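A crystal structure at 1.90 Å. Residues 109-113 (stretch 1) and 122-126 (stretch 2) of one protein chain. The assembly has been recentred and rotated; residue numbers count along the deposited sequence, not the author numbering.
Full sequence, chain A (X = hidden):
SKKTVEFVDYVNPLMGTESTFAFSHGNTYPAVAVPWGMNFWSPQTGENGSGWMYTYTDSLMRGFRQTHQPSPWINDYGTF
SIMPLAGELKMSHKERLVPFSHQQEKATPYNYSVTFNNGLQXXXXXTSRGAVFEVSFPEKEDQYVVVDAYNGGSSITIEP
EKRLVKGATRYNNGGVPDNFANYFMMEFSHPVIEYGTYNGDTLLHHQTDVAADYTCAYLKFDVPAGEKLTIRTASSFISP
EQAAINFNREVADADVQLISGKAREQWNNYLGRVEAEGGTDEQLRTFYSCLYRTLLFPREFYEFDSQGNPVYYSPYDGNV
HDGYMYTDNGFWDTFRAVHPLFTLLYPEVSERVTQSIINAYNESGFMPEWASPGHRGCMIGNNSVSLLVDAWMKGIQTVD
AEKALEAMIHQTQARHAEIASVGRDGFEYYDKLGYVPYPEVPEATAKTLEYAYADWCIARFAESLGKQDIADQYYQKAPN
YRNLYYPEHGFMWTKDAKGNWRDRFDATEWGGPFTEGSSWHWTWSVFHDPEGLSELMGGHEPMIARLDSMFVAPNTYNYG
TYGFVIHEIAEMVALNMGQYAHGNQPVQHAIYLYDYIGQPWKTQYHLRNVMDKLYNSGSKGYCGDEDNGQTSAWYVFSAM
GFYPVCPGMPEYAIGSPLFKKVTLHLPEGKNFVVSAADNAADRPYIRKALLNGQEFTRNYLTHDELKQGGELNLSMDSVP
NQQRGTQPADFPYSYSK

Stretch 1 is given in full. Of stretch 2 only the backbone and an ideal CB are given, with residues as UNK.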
# COMPACT_ATOMS: atom_id res chain seq x y z
N PRO A 109 18.24 14.79 -32.06
CA PRO A 109 17.39 14.25 -33.12
C PRO A 109 18.07 14.26 -34.49
O PRO A 109 17.68 13.49 -35.36
CB PRO A 109 16.20 15.22 -33.16
CG PRO A 109 16.17 15.81 -31.77
CD PRO A 109 17.61 15.92 -31.35
N TYR A 110 19.04 15.17 -34.68
CA TYR A 110 19.63 15.41 -35.99
C TYR A 110 21.03 14.79 -36.12
O TYR A 110 21.63 14.86 -37.17
CB TYR A 110 19.71 16.94 -36.26
CG TYR A 110 20.51 17.67 -35.22
CD1 TYR A 110 21.90 17.79 -35.34
CD2 TYR A 110 19.90 18.23 -34.10
CE1 TYR A 110 22.65 18.45 -34.36
CE2 TYR A 110 20.63 18.87 -33.12
CZ TYR A 110 22.00 19.00 -33.26
OH TYR A 110 22.73 19.64 -32.26
N ASN A 111 21.52 14.18 -35.04
CA ASN A 111 22.83 13.56 -35.02
C ASN A 111 23.06 12.81 -33.70
O ASN A 111 22.85 13.34 -32.63
CB ASN A 111 23.95 14.61 -35.18
CG ASN A 111 25.33 13.98 -35.32
OD1 ASN A 111 25.73 13.58 -36.42
ND2 ASN A 111 26.06 13.89 -34.23
N TYR A 112 23.52 11.57 -33.80
CA TYR A 112 24.01 10.84 -32.65
C TYR A 112 25.50 10.61 -32.81
O TYR A 112 25.95 10.10 -33.85
CB TYR A 112 23.28 9.50 -32.54
CG TYR A 112 23.76 8.65 -31.38
CD1 TYR A 112 23.13 8.68 -30.14
CD2 TYR A 112 24.87 7.81 -31.52
CE1 TYR A 112 23.58 7.90 -29.06
CE2 TYR A 112 25.33 7.02 -30.46
CZ TYR A 112 24.68 7.06 -29.24
OH TYR A 112 25.14 6.29 -28.21
N SER A 113 26.28 11.01 -31.80
CA SER A 113 27.74 10.85 -31.86
C SER A 113 28.20 10.09 -30.60
O SER A 113 27.68 10.33 -29.50
CB SER A 113 28.41 12.23 -31.93
OG SER A 113 29.83 12.12 -31.89
N UNK A 122 32.36 7.91 -33.90
CA UNK A 122 31.45 7.87 -35.04
C UNK A 122 30.23 8.75 -34.78
O UNK A 122 29.83 8.93 -33.63
CB UNK A 122 31.02 6.43 -35.33
N UNK A 123 29.69 9.35 -35.83
CA UNK A 123 28.37 9.97 -35.71
C UNK A 123 27.54 9.70 -36.96
O UNK A 123 28.07 9.35 -38.03
CB UNK A 123 28.50 11.48 -35.48
N UNK A 124 26.23 9.82 -36.80
CA UNK A 124 25.32 9.60 -37.90
C UNK A 124 24.17 10.59 -37.82
O UNK A 124 23.73 10.97 -36.74
CB UNK A 124 24.80 8.16 -37.90
N UNK A 125 23.66 10.97 -38.99
CA UNK A 125 22.54 11.88 -39.09
C UNK A 125 21.61 11.28 -40.13
O UNK A 125 22.07 10.63 -41.07
CB UNK A 125 22.98 13.30 -39.46
N UNK A 126 20.30 11.47 -39.98
CA UNK A 126 19.35 10.83 -40.87
C UNK A 126 18.63 11.82 -41.78
O UNK A 126 18.43 12.98 -41.41
CB UNK A 126 18.32 10.04 -40.05

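The two stretches run antiparallel, their strand axes at 168° and 4.7 Å apart at closest approach, and the backbone fixes the register before any side chain of the second strand is known. Tyr112 N donates to the O of position 124 at 3.0 Å, and the N of position 124 donates back to Tyr112 O, also at 3.0 Å.

At position 122 the CA-to-CB bond points sideways, and nothing of stretch 1 lies within 5.5 Å of the ideal CB. Extended angles of -147/147 favour beta-branched residues, but many others would fit. The residue is Thr122, whose OG1 is hydrogen-bonded elsewhere in the structure; its backbone makes the contact here, with Thr122 O 3.3 Å from Ser113 CA in a CA-H...O contact.

Position 123 is paired with Ser113 in a non-hydrogen-bonded bridge, the CA atoms just 4.0 Å apart and both side chains on the same face of the sheet. The ideal CB is 3.6 Å from Ser113 CB, and the amide end of Asn111 is also near. A small residue suits such close quarters, and a polar one would suit the amide: alanine, serine, threonine or perhaps cysteine. It is Ser123. Its CB packs 3.5 Å from Ser113 CB, while its hydroxyl, with chi1 in the p well, is hydrogen-bonded elsewhere in the structure.

Position 124 faces the other side of the sheet, the side that carries the Tyr112 ring. The ideal CB is 4.6 Å from Tyr112 O, leaving room for a longer side chain to reach toward the near part of the Tyr112 ring. Leucine, isoleucine, methionine or an aromatic residue could supply apolar surface. The residue is Leu124; with chi1 p and chi2 t, its end comes nearer to stretch 1 than its CB direction suggests, and Leu124 CD2 lies 4.1 Å from Tyr112 CD2, meeting the ring obliquely.

At position 125 the CB points sideways but lies only 3.1 Å from Tyr110 O, a tight approach to a carbonyl acceptor. A short side chain with a donor is the natural answer: serine, or threonine if its methyl can be placed. Ser125 is found. With chi1 at -72° (m), Ser125 OG donates a short hydrogen bond of 2.6 Å to Tyr110 O, tying the second strand to the residue before Asn111.

Position 126 points sideways into space that stretch 1 does not reach, so stretch 1 places little restriction on it, and small, beta-branched or larger residues could all be accommodated as far as these atoms show. It is Ala126, which makes no contact with stretch 1.

Stretch 2 122-126: TSLSA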
# COMPACT_ATOMS: atom_id res chain seq x y z
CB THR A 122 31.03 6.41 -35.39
OG1 THR A 122 30.24 6.41 -36.59
CG2 THR A 122 30.23 5.80 -34.28
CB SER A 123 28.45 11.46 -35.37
OG SER A 123 28.72 12.27 -36.51
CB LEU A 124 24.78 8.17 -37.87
CG LEU A 124 24.00 7.73 -36.62
CD1 LEU A 124 22.98 6.71 -37.02
CD2 LEU A 124 24.91 7.16 -35.54
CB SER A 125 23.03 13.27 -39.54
OG SER A 125 23.73 13.90 -38.47
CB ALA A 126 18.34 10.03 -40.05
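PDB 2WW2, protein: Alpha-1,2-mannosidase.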